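Local coordinates for protein thermotoga maritima TmcAL (Thermotoga maritima, PDB 5Y0S) that belongs to the HIGH nucleotidyl transferase family of the HUP clan and is built round a Rossmann-like core of parallel strands flanked by helices, at residues Val99-Glu104 with Phe188-Arg193; His17-Thr22 with Lys192-Glu197. All coordinates share one frame; numbering follows the deposited sequence.

Contact 1: Val99-Glu104 with Phe188-Arg193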
loop_
_atom_site.group_PDB
_atom_site.type_symbol
_atom_site.label_atom_id
_atom_site.label_comp_id
_atom_site.label_asym_id
_atom_site.label_seq_id
_atom_site.Cartn_x
_atom_site.Cartn_y
_atom_site.Cartn_z
ATOM N N VAL A 99 -15.624 -4.027 36.817
ATOM C CA VAL A 99 -15.581 -4.595 35.486
ATOM C C VAL A 99 -16.027 -6.066 35.511
ATOM O O VAL A 99 -15.595 -6.859 36.362
ATOM C CB VAL A 99 -14.157 -4.450 34.869
ATOM C CG1 VAL A 99 -13.981 -5.344 33.649
ATOM C CG2 VAL A 99 -13.881 -2.985 34.524
ATOM N N VAL A 100 -16.929 -6.414 34.601
ATOM C CA VAL A 100 -17.382 -7.801 34.444
ATOM C C VAL A 100 -16.860 -8.340 33.119
ATOM O O VAL A 100 -17.012 -7.688 32.089
ATOM C CB VAL A 100 -18.918 -7.895 34.474
ATOM C CG1 VAL A 100 -19.402 -9.301 34.136
ATOM C CG2 VAL A 100 -19.456 -7.436 35.821
ATOM N N PHE A 101 -16.236 -9.512 33.120
ATOM C CA PHE A 101 -15.863 -10.105 31.841
ATOM C C PHE A 101 -16.364 -11.556 31.758
ATOM O O PHE A 101 -16.522 -12.228 32.783
ATOM C CB PHE A 101 -14.334 -10.009 31.614
ATOM C CG PHE A 101 -13.500 -10.679 32.680
ATOM C CD1 PHE A 101 -12.918 -9.935 33.703
ATOM C CD2 PHE A 101 -13.270 -12.041 32.639
ATOM C CE1 PHE A 101 -12.141 -10.547 34.670
ATOM C CE2 PHE A 101 -12.492 -12.665 33.606
ATOM C CZ PHE A 101 -11.932 -11.912 34.628
ATOM N N GLY A 102 -16.654 -12.022 30.544
ATOM C CA GLY A 102 -17.080 -13.397 30.343
ATOM C C GLY A 102 -15.905 -14.345 30.563
ATOM O O GLY A 102 -14.753 -13.977 30.323
ATOM N N SER A 103 -16.202 -15.564 31.010
ATOM C CA SER A 103 -15.181 -16.490 31.487
ATOM C C SER A 103 -15.613 -17.953 31.321
ATOM O O SER A 103 -16.790 -18.271 31.493
ATOM C CB SER A 103 -14.898 -16.170 32.957
ATOM O OG SER A 103 -14.173 -17.180 33.606
ATOM N N GLU A 104 -14.682 -18.852 31.010
ATOM C CA GLU A 104 -15.047 -20.266 30.926
ATOM C C GLU A 104 -15.084 -20.890 32.303
ATOM O O GLU A 104 -15.934 -21.732 32.587
ATOM C CB GLU A 104 -14.091 -21.065 30.023
ATOM C CG GLU A 104 -14.237 -20.770 28.533
ATOM C CD GLU A 104 -13.371 -19.597 28.081
ATOM O OE1 GLU A 104 -12.740 -18.954 28.954
ATOM O OE2 GLU A 104 -13.306 -19.333 26.855
ATOM N N PHE A 188 -12.943 -6.610 39.824
ATOM C CA PHE A 188 -13.192 -7.471 38.662
ATOM C C PHE A 188 -14.103 -8.644 38.996
ATOM O O PHE A 188 -13.997 -9.237 40.069
ATOM C CB PHE A 188 -11.863 -7.979 38.085
ATOM C CG PHE A 188 -11.112 -6.936 37.313
ATOM C CD1 PHE A 188 -10.222 -6.086 37.955
ATOM C CD2 PHE A 188 -11.310 -6.793 35.945
ATOM C CE1 PHE A 188 -9.543 -5.109 37.242
ATOM C CE2 PHE A 188 -10.624 -5.828 35.219
ATOM C CZ PHE A 188 -9.746 -4.979 35.866
ATOM N N HIS A 189 -15.012 -8.961 38.077
ATOM C CA HIS A 189 -15.974 -10.045 38.275
ATOM C C HIS A 189 -16.033 -10.900 37.013
ATOM O O HIS A 189 -15.835 -10.384 35.914
ATOM C CB HIS A 189 -17.388 -9.526 38.571
ATOM C CG HIS A 189 -17.449 -8.370 39.522
ATOM N ND1 HIS A 189 -18.029 -8.465 40.769
ATOM C CD2 HIS A 189 -17.049 -7.081 39.391
ATOM C CE1 HIS A 189 -17.961 -7.293 41.374
ATOM N NE2 HIS A 189 -17.365 -6.438 40.563
ATOM N N THR A 190 -16.316 -12.195 37.164
ATOM C CA THR A 190 -16.548 -13.055 36.019
ATOM C C THR A 190 -18.025 -13.423 35.963
ATOM O O THR A 190 -18.717 -13.453 36.989
ATOM C CB THR A 190 -15.712 -14.390 36.040
ATOM O OG1 THR A 190 -16.214 -15.276 37.054
ATOM C CG2 THR A 190 -14.255 -14.143 36.288
ATOM N N ILE A 191 -18.504 -13.678 34.752
ATOM C CA ILE A 191 -19.739 -14.406 34.555
ATOM C C ILE A 191 -19.421 -15.524 33.573
ATOM O O ILE A 191 -18.490 -15.410 32.767
ATOM C CB ILE A 191 -20.877 -13.510 34.029
ATOM C CG1 ILE A 191 -20.449 -12.818 32.728
ATOM C CG2 ILE A 191 -21.254 -12.493 35.086
ATOM C CD1 ILE A 191 -21.566 -11.996 32.051
ATOM N N LYS A 192 -20.173 -16.611 33.658
ATOM C CA LYS A 192 -19.911 -17.772 32.826
ATOM C C LYS A 192 -20.380 -17.491 31.403
ATOM O O LYS A 192 -21.548 -17.131 31.175
ATOM C CB LYS A 192 -20.614 -19.017 33.397
ATOM C CG LYS A 192 -20.473 -20.290 32.566
ATOM C CD LYS A 192 -19.217 -21.058 32.942
ATOM C CE LYS A 192 -19.140 -22.413 32.251
ATOM N NZ LYS A 192 -18.704 -22.281 30.834
ATOM N N ARG A 193 -19.461 -17.642 30.453
ATOM C CA ARG A 193 -19.806 -17.552 29.042
ATOM C C ARG A 193 -20.737 -18.684 28.656
ATOM O O ARG A 193 -20.414 -19.849 28.871
ATOM C CB ARG A 193 -18.557 -17.604 28.161
ATOM C CG ARG A 193 -18.875 -17.745 26.683
ATOM C CD ARG A 193 -17.644 -18.105 25.865
ATOM N NE ARG A 193 -17.880 -17.923 24.434
ATOM C CZ ARG A 193 -17.655 -16.788 23.775
ATOM N NH1 ARG A 193 -17.180 -15.727 24.420
ATOM N NH2 ARG A 193 -17.903 -16.716 22.471
#

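Contact 2: His17-Thr22 with Lys192-Glu197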
loop_
_atom_site.group_PDB
_atom_site.type_symbol
_atom_site.label_atom_id
_atom_site.label_comp_id
_atom_site.label_asym_id
_atom_site.label_seq_id
_atom_site.Cartn_x
_atom_site.Cartn_y
_atom_site.Cartn_z
ATOM N N HIS A 17 -24.355 -11.374 23.276
ATOM C CA HIS A 17 -23.868 -10.123 23.855
ATOM C C HIS A 17 -24.922 -9.421 24.726
ATOM O O HIS A 17 -24.582 -8.797 25.723
ATOM C CB HIS A 17 -23.421 -9.160 22.759
ATOM C CG HIS A 17 -22.214 -9.617 22.005
ATOM N ND1 HIS A 17 -22.172 -9.653 20.626
ATOM C CD2 HIS A 17 -21.000 -10.040 22.432
ATOM C CE1 HIS A 17 -20.990 -10.100 20.237
ATOM N NE2 HIS A 17 -20.258 -10.338 21.312
ATOM N N LEU A 18 -26.191 -9.486 24.328
ATOM C CA LEU A 18 -27.239 -8.824 25.096
ATOM C C LEU A 18 -27.423 -9.537 26.454
ATOM O O LEU A 18 -27.443 -8.904 27.510
ATOM C CB LEU A 18 -28.551 -8.811 24.315
ATOM C CG LEU A 18 -29.740 -8.275 25.122
ATOM C CD1 LEU A 18 -29.446 -6.856 25.606
ATOM C CD2 LEU A 18 -31.023 -8.315 24.310
ATOM N N TYR A 19 -27.534 -10.860 26.382
ATOM C CA TYR A 19 -27.548 -11.777 27.533
ATOM C C TYR A 19 -26.463 -11.420 28.572
ATOM O O TYR A 19 -26.770 -11.120 29.718
ATOM C CB TYR A 19 -27.366 -13.207 27.002
ATOM C CG TYR A 19 -27.376 -14.364 27.992
ATOM C CD1 TYR A 19 -28.557 -14.812 28.577
ATOM C CD2 TYR A 19 -26.201 -15.056 28.280
ATOM C CE1 TYR A 19 -28.559 -15.894 29.467
ATOM C CE2 TYR A 19 -26.192 -16.137 29.156
ATOM C CZ TYR A 19 -27.369 -16.548 29.749
ATOM O OH TYR A 19 -27.344 -17.623 30.607
ATOM N N HIS A 20 -25.198 -11.457 28.170
ATOM C CA HIS A 20 -24.103 -11.216 29.101
ATOM C C HIS A 20 -24.033 -9.765 29.575
ATOM O O HIS A 20 -23.717 -9.504 30.735
ATOM C CB HIS A 20 -22.764 -11.663 28.469
ATOM C CG HIS A 20 -22.682 -13.151 28.260
ATOM N ND1 HIS A 20 -22.856 -13.748 27.026
ATOM C CD2 HIS A 20 -22.490 -14.165 29.140
ATOM C CE1 HIS A 20 -22.753 -15.060 27.153
ATOM N NE2 HIS A 20 -22.535 -15.339 28.427
ATOM N N LEU A 21 -24.349 -8.819 28.701
ATOM C CA LEU A 21 -24.343 -7.418 29.111
ATOM C C LEU A 21 -25.412 -7.169 30.158
ATOM O O LEU A 21 -25.174 -6.472 31.141
ATOM C CB LEU A 21 -24.567 -6.485 27.918
ATOM C CG LEU A 21 -24.598 -4.981 28.233
ATOM C CD1 LEU A 21 -23.304 -4.537 28.900
ATOM C CD2 LEU A 21 -24.827 -4.159 26.951
ATOM N N THR A 22 -26.589 -7.752 29.948
ATOM C CA THR A 22 -27.691 -7.550 30.877
ATOM C C THR A 22 -27.378 -8.163 32.233
ATOM O O THR A 22 -27.654 -7.567 33.264
ATOM C CB THR A 22 -29.005 -8.148 30.332
ATOM O OG1 THR A 22 -29.319 -7.518 29.081
ATOM C CG2 THR A 22 -30.139 -7.914 31.299
ATOM N N LYS A 192 -20.173 -16.611 33.658
ATOM C CA LYS A 192 -19.911 -17.772 32.826
ATOM C C LYS A 192 -20.380 -17.491 31.403
ATOM O O LYS A 192 -21.548 -17.131 31.175
ATOM C CB LYS A 192 -20.614 -19.017 33.397
ATOM C CG LYS A 192 -20.473 -20.290 32.566
ATOM C CD LYS A 192 -19.217 -21.058 32.942
ATOM C CE LYS A 192 -19.140 -22.413 32.251
ATOM N NZ LYS A 192 -18.704 -22.281 30.834
ATOM N N ARG A 193 -19.461 -17.642 30.453
ATOM C CA ARG A 193 -19.806 -17.552 29.042
ATOM C C ARG A 193 -20.737 -18.684 28.656
ATOM O O ARG A 193 -20.414 -19.849 28.871
ATOM C CB ARG A 193 -18.557 -17.604 28.161
ATOM C CG ARG A 193 -18.875 -17.745 26.683
ATOM C CD ARG A 193 -17.644 -18.105 25.865
ATOM N NE ARG A 193 -17.880 -17.923 24.434
ATOM C CZ ARG A 193 -17.655 -16.788 23.775
ATOM N NH1 ARG A 193 -17.180 -15.727 24.420
ATOM N NH2 ARG A 193 -17.903 -16.716 22.471
ATOM N N VAL A 194 -21.883 -18.356 28.077
ATOM C CA VAL A 194 -22.721 -19.401 27.514
ATOM C C VAL A 194 -22.956 -19.110 26.033
ATOM O O VAL A 194 -22.988 -17.956 25.609
ATOM C CB VAL A 194 -24.059 -19.556 28.288
ATOM C CG1 VAL A 194 -23.988 -18.853 29.638
ATOM C CG2 VAL A 194 -25.234 -19.067 27.475
ATOM N N GLY A 195 -23.088 -20.171 25.248
ATOM C CA GLY A 195 -23.148 -20.046 23.808
ATOM C C GLY A 195 -21.838 -20.494 23.193
ATOM O O GLY A 195 -20.884 -20.814 23.905
ATOM N N ALA A 196 -21.785 -20.508 21.868
ATOM C CA ALA A 196 -20.636 -21.050 21.159
ATOM C C ALA A 196 -19.356 -20.272 21.445
ATOM O O ALA A 196 -19.378 -19.053 21.639
ATOM C CB ALA A 196 -20.905 -21.078 19.665
ATOM N N GLU A 197 -18.243 -20.997 21.471
ATOM C CA GLU A 197 -16.934 -20.395 21.674
ATOM C C GLU A 197 -16.537 -19.558 20.465
ATOM O O GLU A 197 -17.055 -19.757 19.366
ATOM C CB GLU A 197 -15.890 -21.475 21.951
ATOM C CG GLU A 197 -16.075 -22.156 23.300
ATOM C CD GLU A 197 -15.319 -23.461 23.405
ATOM O OE1 GLU A 197 -15.318 -24.226 22.415
ATOM O OE2 GLU A 197 -14.729 -23.721 24.476
#

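Contact 1: Val99-Glu104 with Phe188-Arg193
Val99 lies beside Phe188 and points the same way, its CG1 3.7 Å from Phe188 CE2. Its carbonyl O receives His189 N at 2.8 Å, and the edge of the imidazole, at CD2, meets the same oxygen in the ring plane; His189 NE2 turns instead to Asp98. Val100, on the opposite face, sets CG1 against CG2 of Ile191 at 3.8 Å, two branched side chains suited to a strand. Phe101 continues the ladder, its N bonding to His189 O and its O accepting from Ile191 N. With CG lodged between its own N and carbonyl carbon (chi1 58°), its ring folds back over the partner strand, one face above His189 O and CE2 3.5 Å from Thr190 CG2. Gly102 contributes backbone alone. Ser103 N makes a weak bond to Ile191 O, but its O takes a nearly straight one from Arg193 N at 2.9 Å; its small hydroxyl serves Asp169 and Asn106. At Glu104 the backbone O draws a weak bond from Lys192 NZ. These parallel neighbours, twisted by 38°, with helix 15-28 on the Val100 face and helices 108-120 and 167-182 on the Phe101 face, are as expected of the Rossmann-like core of HUP proteins.

Contact 2: His17-Thr22 with Lys192-Glu197
His20 reaches across from its helix to the backbone of the opposing loop, and the polar part of the contact rests on one atom, NE2. Val194 N donates to it at 3.1 Å, with a nearly straight N-H (165°) that lies close to the imidazole plane. Lys192 O comes to the same edge at 3.4 Å. ND1 pairs with Gly16 O, which is consistent with NE2 acting as the acceptor toward Val194; Lys192 O would then probably be only a close neighbour, its weak bond requiring a proton on NE2. Histidine suits the place because its two ring nitrogens can link the helix's own backbone to that of the loop.

The apolar part joins Tyr19 and Val194, which cross at about a right angle, with Phe207 touching both. Val194 chi1, -15°, departs from the usual staggered positions and turns both CG1 and CG2 to Tyr19 CE2, CG2 at 3.5 Å. Tyr19 also sets its CD2 above the centre of the His20 ring, covering one imidazole face.

Within the loop, the poorly ordered Arg193 bonds through NH2 to Ala196 O at 2.9 Å, in the planes of both groups. Gly195 between them has phi 105°, where a CB would be jammed against Val194 O, so the backbone angles themselves call for glycine.

Near the surface, helix 15-28 thus lies against the chain that leaves strand 187-192.

In the fold
The two contacts lie about 10 Å apart, centre to centre, and share Lys192 and Arg193, where strand 187-192 gives way to loop. Along the chain, helix 15-28 comes first, then strand 98-103, and finally the 188-197 region that meets both. Contact 1 extends the parallel part of the sheet beyond strand 98-103, itself paired with strand 3-8; contact 2 links the chain just past that sheet to the helix following strand 3-8. Ile191 CD1 touches His20 O at 3.5 Å, so the packing is continuous. Helix 15-28 starts within the HNGH sequence that ends at His17, which probably corresponds to the family's HIGH signature, placing contact 2 beside that motif.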